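Local structure of putative sugar ABC transport system, substrate-binding protein (5IX8) at residues Val145-Ala150 and Thr174-Arg179; Gln120-Ile125 and Arg156-Gly161. The protein probably binds a sugar or related carbohydrate as the soluble substrate-binding component of an ABC transport system. One frame throughout, in Å; residues are numbered along the deposited sequence. Where two conformers were deposited one is given.

Overall arrangement
From the N terminus the chain first builds most of the parallel sheet of one lobe, then leaves strand 116-119 and enters helix 122-135 at residues 120-125, the first half of contact 2. Strand 142-145 of the second sheet follows and runs into 145-150, the first half of contact 1. Helix 154-168 then brings 156-161 back against 120-125, closing contact 2, and after edge strand 172-173 the segment 174-179 returns to 145-150, closing contact 1. The two loops therefore cross rather than nest. Helix 154-168 joins them: Tyr-159 and Arg-156 pack against Phe-178, and Tyr-159 also against Val-145 and Ala-176.

Contact 1: Val145-Ala150 and Thr174-Arg179; sequences VVPGAA and TPAAFR
Where neighbouring strands 142-145 and 172-173 end, the chain segments 145-150 and 174-179 run on side by side, their directions 28° apart. Phe-178 carries much of the contact. Its CB rests against the methyl of Ala-150, and CG lies anti to the carbonyl carbon (chi1 -73°), which turns the ring back toward Pro-147. CD2 meets Ala-149 O at 3.6 Å, the oxygen lying in the ring plane at its edge. Farther out, CE2 and CZ sit beneath Pro-147 CB, a CH-pi contact in which that carbon is 3.8 Å from the ring centroid of Phe-178. Pro-147 CG lies above the CG and CD1 side of the same face and also meets Ala-177 O and the methyl of Ala-176, which touches Val-145 CG1.

The backbones are pinned at both ends. Val-145 N donates to Thr-174 OG1 (3.0 Å, 161°), a hydroxyl that itself donates to Pro-175 O; Arg-179 N meets a lone pair of Gly-148 O at 3.1 Å. Between them a single water links Val-145 O to Ala-177 N. Val-146 faces helix 184-197 instead. Such loops, leading from parallel strands into the following helices, are characteristic of the alpha/beta lobes of periplasmic binding proteins.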
ATOM      1  N   VAL A 145       3.301  19.014   4.720  1.00 11.78           N
ATOM      2  CA  VAL A 145       2.471  17.856   4.396  1.00 11.68           C
ATOM      3  C   VAL A 145       2.291  17.788   2.881  1.00 11.99           C
ATOM      4  O   VAL A 145       1.765  18.727   2.274  1.00 12.66           O
ATOM      5  CB  VAL A 145       1.111  17.904   5.108  1.00 12.80           C
ATOM      6  CG1 VAL A 145       0.243  16.718   4.648  1.00 14.53           C
ATOM      7  CG2 VAL A 145       1.283  17.909   6.663  1.00 14.27           C
ATOM      8  N   VAL A 146       2.750  16.693   2.275  1.00 11.19           N
ATOM      9  CA  VAL A 146       2.573  16.397   0.848  1.00 11.49           C
ATOM     10  C   VAL A 146       1.698  15.149   0.870  1.00 11.39           C
ATOM     11  O   VAL A 146       2.229  14.046   1.050  1.00 12.28           O
ATOM     12  CB  VAL A 146       3.915  16.156   0.129  1.00 12.90           C
ATOM     13  CG1 VAL A 146       3.714  15.723  -1.342  1.00 14.10           C
ATOM     14  CG2 VAL A 146       4.785  17.397   0.150  1.00 13.08           C
ATOM     15  N   PRO A 147       0.369  15.272   0.768  1.00 12.04           N
ATOM     16  CA  PRO A 147      -0.527  14.196   1.200  1.00 11.21           C
ATOM     17  C   PRO A 147      -0.808  13.138   0.162  1.00 12.13           C
ATOM     18  O   PRO A 147      -1.428  12.121   0.501  1.00 13.41           O
ATOM     19  CB  PRO A 147      -1.834  14.942   1.496  1.00 11.31           C
ATOM     20  CG  PRO A 147      -1.835  16.042   0.507  1.00 11.00           C
ATOM     21  CD  PRO A 147      -0.369  16.529   0.557  1.00 11.20           C
ATOM     22  N   GLY A 148      -0.413  13.351  -1.077  1.00 12.03           N
ATOM     23  CA  GLY A 148      -0.751  12.426  -2.121  1.00 11.77           C
ATOM     24  C   GLY A 148      -1.915  12.916  -2.950  1.00 11.60           C
ATOM     25  O   GLY A 148      -2.287  14.097  -2.942  1.00 12.52           O
ATOM     26  N   ALA A 149      -2.471  11.979  -3.719  1.00 10.64           N
ATOM     27  CA  ALA A 149      -3.539  12.281  -4.658  1.00 11.65           C
ATOM     28  C   ALA A 149      -4.889  12.270  -3.948  1.00 11.44           C
ATOM     29  O   ALA A 149      -5.064  11.621  -2.906  1.00 13.02           O
ATOM     30  CB  ALA A 149      -3.550  11.259  -5.778  1.00 13.12           C
ATOM     31  N   ALA A 150      -5.861  12.978  -4.546  1.00 10.67           N
ATOM     32  CA  ALA A 150      -7.257  12.873  -4.139  1.00 11.77           C
ATOM     33  C   ALA A 150      -7.937  11.684  -4.829  1.00 12.43           C
ATOM     34  O   ALA A 150      -7.419  11.117  -5.794  1.00 14.16           O
ATOM     35  CB  ALA A 150      -8.005  14.155  -4.485  1.00 12.40           C
ATOM     36  N   THR A 174       1.539  22.105   7.853  1.00 14.53           N
ATOM     37  CA  THR A 174       0.945  22.911   6.776  1.00 14.10           C
ATOM     38  C   THR A 174      -0.390  22.286   6.396  1.00 14.68           C
ATOM     39  O   THR A 174      -0.618  21.107   6.663  1.00 15.39           O
ATOM     40  CB  THR A 174       1.817  22.935   5.515  1.00 14.06           C
ATOM     41  OG1 THR A 174       1.847  21.616   4.943  1.00 14.04           O
ATOM     42  CG2 THR A 174       3.240  23.416   5.791  1.00 15.86           C
ATOM     43  N   PRO A 175      -1.292  23.039   5.775  1.00 14.09           N
ATOM     44  CA  PRO A 175      -2.474  22.389   5.185  1.00 14.46           C
ATOM     45  C   PRO A 175      -2.050  21.423   4.096  1.00 14.85           C
ATOM     46  O   PRO A 175      -0.913  21.431   3.633  1.00 16.15           O
ATOM     47  CB  PRO A 175      -3.290  23.543   4.609  1.00 16.65           C
ATOM     48  CG  PRO A 175      -2.406  24.685   4.578  1.00 16.72           C
ATOM     49  CD  PRO A 175      -1.313  24.501   5.599  1.00 14.40           C
ATOM     50  N   ALA A 176      -2.980  20.571   3.683  1.00 14.69           N
ATOM     51  CA  ALA A 176      -2.659  19.500   2.747  1.00 13.20           C
ATOM     52  C   ALA A 176      -3.421  19.716   1.446  1.00 12.70           C
ATOM     53  O   ALA A 176      -4.653  19.793   1.445  1.00 15.23           O
ATOM     54  CB  ALA A 176      -3.005  18.145   3.348  1.00 14.20           C
ATOM     55  N   ALA A 177      -2.696  19.770   0.339  1.00 10.44           N
ATOM     56  CA  ALA A 177      -3.310  19.934  -0.980  1.00 10.86           C
ATOM     57  C   ALA A 177      -3.240  18.569  -1.679  1.00 10.78           C
ATOM     58  O   ALA A 177      -2.151  18.098  -2.035  1.00 11.00           O
ATOM     59  CB  ALA A 177      -2.607  21.028  -1.787  1.00 12.09           C
ATOM     60  N   PHE A 178      -4.393  17.956  -1.915  1.00 10.31           N
ATOM     61  CA  PHE A 178      -4.454  16.618  -2.496  1.00 10.66           C
ATOM     62  C   PHE A 178      -4.489  16.769  -4.015  1.00 11.82           C
ATOM     63  O   PHE A 178      -5.464  17.290  -4.567  1.00 12.75           O
ATOM     64  CB  PHE A 178      -5.686  15.863  -2.008  1.00 10.52           C
ATOM     65  CG  PHE A 178      -5.614  15.405  -0.565  1.00 11.47           C
ATOM     66  CD1 PHE A 178      -5.828  16.303   0.481  1.00 12.55           C
ATOM     67  CD2 PHE A 178      -5.319  14.073  -0.256  1.00 11.37           C
ATOM     68  CE1 PHE A 178      -5.743  15.871   1.822  1.00 12.92           C
ATOM     69  CE2 PHE A 178      -5.269  13.633   1.052  1.00 12.43           C
ATOM     70  CZ  PHE A 178      -5.469  14.530   2.108  1.00 12.33           C
ATOM     71  N   ARG A 179      -3.410  16.363  -4.686  1.00 12.52           N
ATOM     72  CA  ARG A 179      -3.268  16.621  -6.112  1.00 14.20           C
ATOM     73  C   ARG A 179      -2.142  15.750  -6.643  1.00 14.40           C
ATOM     74  O   ARG A 179      -1.318  15.244  -5.877  1.00 15.49           O
ATOM     75  CB  ARG A 179      -2.940  18.095  -6.381  1.00 16.19           C
ATOM     76  CG  ARG A 179      -1.615  18.434  -5.685  1.00 19.36           C
ATOM     77  CD  ARG A 179      -1.284  19.871  -5.685  1.00 22.64           C
ATOM     78  NE  ARG A 179      -0.865  20.246  -7.019  1.00 24.80           N
ATOM     79  CZ  ARG A 179       0.055  21.158  -7.288  1.00 24.11           C
ATOM     80  NH1 ARG A 179       0.303  21.444  -8.541  1.00 24.62           N
ATOM     81  NH2 ARG A 179       0.699  21.787  -6.311  1.00 24.52           N
TER
HETATM   82  O   HOH W   1       0.212  20.104   0.519  1.00 12.69           O

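Contact 2: Gln120-Ile125 and Arg156-Gly161; sequences QDDTLI and RLRYEG. With SO4 (sulfate ion), chain C.
Helix 122-135 meets helix 154-168 near its first turn, and the two backbones come so close that Thr-123 CA and Gly-161 CA are 4.6 Å apart. The absence of a side chain at Gly-161 permits this approach, since the position a CB would take is occupied by Thr-123 O. Gly-161 CA instead directs a C-H at Thr-123 O, 3.5 Å away, while Thr-123 CA does the same toward Leu-157 O. Alongside, Asp-122 CB abuts Leu-157 CB.

Deeper in, Arg-158 extends from CG to NE and grips Asp-122 side-on. Arg-158 NE and NH2 both reach Asp-122 OD1 at 2.8 Å; NE meets the anti lone pair of that oxygen, whereas NH2 arrives nearly along the C-O axis. The carboxylate and guanidinium planes are 27° apart, and Ile-125 CD1 lies over one face of the Arg-158 guanidinium, 3.5 Å above its plane. NH2 also bridges to Glu-252 and NH1 bonds to Pro-207 O, so several partners fix the rotation of the group.

The other flank is looser and watered. Thr-123 OG1 touches Leu-157 CB but reaches Glu-160 OE1 through a water. Glu-160 OE2 pairs with Arg-156 NE, and Arg-156 NH1 binds a sulfate, probably from the crystallisation liquor, at O1 (2.8 Å).

Asp-121 caps helix 122-135, its OD1 accepting from Leu-124 N. With two acidic partners, Asp-122 and Glu-252, and a backbone carbonyl on NH1, the buried Arg-158 is probably held charged, and its pairing would likewise tend to keep Asp-122 ionised.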
ATOM      1  N   GLN A 120      -3.715  -3.265   4.868  0.54 13.21           N
ATOM      2  CA  GLN A 120      -3.284  -2.744   6.160  0.54 13.38           C
ATOM      3  C   GLN A 120      -4.177  -1.576   6.523  0.54 13.20           C
ATOM      4  O   GLN A 120      -4.939  -1.073   5.692  0.54 13.98           O
ATOM      5  CB  GLN A 120      -1.821  -2.281   6.164  0.54 14.42           C
ATOM      6  CG  GLN A 120      -0.793  -3.389   6.221  0.54 14.35           C
ATOM      7  CD  GLN A 120       0.628  -2.851   6.341  0.54 13.66           C
ATOM      8  OE1 GLN A 120       1.015  -1.958   5.614  0.54 15.12           O
ATOM      9  NE2 GLN A 120       1.388  -3.379   7.273  0.54 10.71           N
ATOM     10  N   ASP A 121      -4.056  -1.130   7.774  1.00 12.20           N
ATOM     11  CA  ASP A 121      -4.875  -0.042   8.303  1.00 11.97           C
ATOM     12  C   ASP A 121      -4.198   1.278   7.941  1.00 12.74           C
ATOM     13  O   ASP A 121      -3.221   1.677   8.574  1.00 13.46           O
ATOM     14  CB  ASP A 121      -5.006  -0.203   9.817  1.00 14.80           C
ATOM     15  CG  ASP A 121      -5.940   0.788  10.444  1.00 18.85           C
ATOM     16  OD1 ASP A 121      -6.115   1.900   9.899  1.00 19.99           O
ATOM     17  OD2 ASP A 121      -6.511   0.445  11.509  1.00 22.17           O
ATOM     18  N   ASP A 122      -4.725   1.977   6.933  1.00 12.85           N
ATOM     19  CA  ASP A 122      -4.074   3.193   6.453  1.00 11.61           C
ATOM     20  C   ASP A 122      -4.075   4.309   7.500  1.00 11.96           C
ATOM     21  O   ASP A 122      -3.076   5.029   7.633  1.00 12.20           O
ATOM     22  CB  ASP A 122      -4.722   3.647   5.148  1.00 13.61           C
ATOM     23  CG  ASP A 122      -4.334   2.732   3.986  1.00 16.82           C
ATOM     24  OD1 ASP A 122      -3.147   2.726   3.553  1.00 18.66           O
ATOM     25  OD2 ASP A 122      -5.204   1.957   3.545  1.00 18.03           O
ATOM     26  N   THR A 123      -5.140   4.434   8.299  1.00 11.89           N
ATOM     27  CA  THR A 123      -5.090   5.423   9.370  1.00 13.13           C
ATOM     28  C   THR A 123      -3.939   5.137  10.334  1.00 13.42           C
ATOM     29  O   THR A 123      -3.256   6.074  10.802  1.00 13.40           O
ATOM     30  CB  THR A 123      -6.418   5.452  10.126  1.00 14.53           C
ATOM     31  OG1 THR A 123      -7.474   5.708   9.196  1.00 15.30           O
ATOM     32  CG2 THR A 123      -6.380   6.559  11.181  1.00 15.25           C
ATOM     33  N   LEU A 124      -3.702   3.857  10.641  1.00 14.20           N
ATOM     34  CA  LEU A 124      -2.672   3.516  11.621  1.00 13.11           C
ATOM     35  C   LEU A 124      -1.270   3.692  11.033  1.00 13.31           C
ATOM     36  O   LEU A 124      -0.323   4.013  11.766  1.00 14.71           O
ATOM     37  CB  LEU A 124      -2.888   2.096  12.127  1.00 15.47           C
ATOM     38  CG  LEU A 124      -1.964   1.607  13.233  1.00 19.52           C
ATOM     39  CD1 LEU A 124      -1.915   2.549  14.433  1.00 21.70           C
ATOM     40  CD2 LEU A 124      -2.483   0.243  13.659  1.00 21.31           C
ATOM     41  N   ILE A 125      -1.125   3.520   9.716  1.00 13.39           N
ATOM     42  CA  ILE A 125       0.132   3.878   9.069  1.00 13.73           C
ATOM     43  C   ILE A 125       0.462   5.344   9.359  1.00 13.86           C
ATOM     44  O   ILE A 125       1.594   5.693   9.723  1.00 15.32           O
ATOM     45  CB  ILE A 125       0.046   3.604   7.552  1.00 15.06           C
ATOM     46  CG1 ILE A 125       0.101   2.092   7.295  1.00 16.49           C
ATOM     47  CG2 ILE A 125       1.187   4.319   6.833  1.00 14.55           C
ATOM     48  CD1 ILE A 125      -0.009   1.732   5.839  1.00 16.51           C
ATOM     49  N   ARG A 156      -5.854   9.969   2.172  1.00 11.34           N
ATOM     50  CA  ARG A 156      -6.537  10.791   3.167  1.00 12.60           C
ATOM     51  C   ARG A 156      -6.503  10.125   4.541  1.00 12.65           C
ATOM     52  O   ARG A 156      -6.293  10.803   5.563  1.00 12.70           O
ATOM     53  CB  ARG A 156      -7.979  11.073   2.726  1.00 12.50           C
ATOM     54  CG  ARG A 156      -8.627  12.142   3.613  1.00 13.49           C
ATOM     55  CD  ARG A 156     -10.130  12.272   3.425  1.00 14.44           C
ATOM     56  NE  ARG A 156     -10.826  11.203   4.104  1.00 14.44           N
ATOM     57  CZ  ARG A 156     -11.362  10.139   3.497  1.00 13.72           C
ATOM     58  NH1 ARG A 156     -11.415  10.067   2.167  1.00 14.40           N
ATOM     59  NH2 ARG A 156     -11.929   9.178   4.226  1.00 14.72           N
ATOM     60  N   LEU A 157      -6.707   8.797   4.591  1.00 11.99           N
ATOM     61  CA  LEU A 157      -6.653   8.097   5.869  1.00 11.48           C
ATOM     62  C   LEU A 157      -5.276   8.232   6.508  1.00 12.72           C
ATOM     63  O   LEU A 157      -5.163   8.497   7.715  1.00 12.36           O
ATOM     64  CB  LEU A 157      -7.017   6.611   5.700  1.00 11.75           C
ATOM     65  CG  LEU A 157      -8.442   6.342   5.179  1.00 13.19           C
ATOM     66  CD1 LEU A 157      -8.623   4.862   4.920  1.00 15.26           C
ATOM     67  CD2 LEU A 157      -9.518   6.820   6.155  1.00 14.18           C
ATOM     68  N   ARG A 158      -4.216   8.071   5.711  1.00 11.73           N
ATOM     69  CA  ARG A 158      -2.866   8.239   6.249  1.00 11.48           C
ATOM     70  C   ARG A 158      -2.651   9.645   6.770  1.00 11.86           C
ATOM     71  O   ARG A 158      -2.056   9.834   7.843  1.00 11.93           O
ATOM     72  CB  ARG A 158      -1.830   7.924   5.189  1.00 11.03           C
ATOM     73  CG  ARG A 158      -1.889   6.444   4.807  1.00 10.73           C
ATOM     74  CD  ARG A 158      -0.865   6.057   3.735  1.00 12.60           C
ATOM     75  NE  ARG A 158      -1.090   4.662   3.387  1.00 13.64           N
ATOM     76  CZ  ARG A 158      -0.253   3.888   2.705  1.00 14.89           C
ATOM     77  NH1 ARG A 158       0.942   4.342   2.316  1.00 15.88           N
ATOM     78  NH2 ARG A 158      -0.615   2.634   2.439  1.00 15.27           N
ATOM     79  N   TYR A 159      -3.101  10.645   6.006  1.00 11.87           N
ATOM     80  CA  TYR A 159      -3.005  12.027   6.460  1.00 11.59           C
ATOM     81  C   TYR A 159      -3.760  12.240   7.767  1.00 12.99           C
ATOM     82  O   TYR A 159      -3.249  12.866   8.701  1.00 14.23           O
ATOM     83  CB  TYR A 159      -3.538  12.950   5.369  1.00 11.68           C
ATOM     84  CG  TYR A 159      -3.763  14.357   5.824  1.00 12.34           C
ATOM     85  CD1 TYR A 159      -2.715  15.149   6.273  1.00 12.95           C
ATOM     86  CD2 TYR A 159      -5.055  14.905   5.797  1.00 13.53           C
ATOM     87  CE1 TYR A 159      -2.947  16.449   6.690  1.00 13.89           C
ATOM     88  CE2 TYR A 159      -5.283  16.221   6.192  1.00 14.02           C
ATOM     89  CZ  TYR A 159      -4.217  16.983   6.635  1.00 14.36           C
ATOM     90  OH  TYR A 159      -4.461  18.282   7.041  1.00 15.76           O
ATOM     91  N   GLU A 160      -4.978  11.714   7.857  1.00 12.51           N
ATOM     92  CA  GLU A 160      -5.770  11.880   9.073  1.00 13.77           C
ATOM     93  C   GLU A 160      -5.076  11.274  10.296  1.00 14.11           C
ATOM     94  O   GLU A 160      -5.045  11.881  11.375  1.00 14.52           O
ATOM     95  CB  GLU A 160      -7.169  11.267   8.882  1.00 15.67           C
ATOM     96  CG  GLU A 160      -8.055  12.152   8.001  1.00 17.51           C
ATOM     97  CD  GLU A 160      -9.299  11.438   7.499  1.00 19.29           C
ATOM     98  OE1 GLU A 160      -9.517  10.262   7.874  1.00 21.22           O
ATOM     99  OE2 GLU A 160     -10.059  12.052   6.719  1.00 18.93           O
ATOM    100  N   GLY A 161      -4.533  10.057  10.156  1.00 13.08           N
ATOM    101  CA  GLY A 161      -3.852   9.442  11.290  1.00 12.52           C
ATOM    102  C   GLY A 161      -2.602  10.195  11.693  1.00 12.18           C
ATOM    103  O   GLY A 161      -2.361  10.407  12.893  1.00 13.02           O
TER
HETATM  104  S   SO4 C 501     -10.108  11.624  -0.948  1.00 13.26           S
HETATM  105  O1  SO4 C 501     -11.056  11.919   0.112  1.00 13.53           O
HETATM  106  O2  SO4 C 501     -10.126  10.224  -1.345  1.00 14.39           O
HETATM  107  O3  SO4 C 501      -8.737  11.989  -0.549  1.00 15.12           O
HETATM  108  O4  SO4 C 501     -10.446  12.471  -2.098  1.00 17.45           O
HETATM  109  O   HOH W   2      -8.971   8.044   9.545  1.00 22.76           O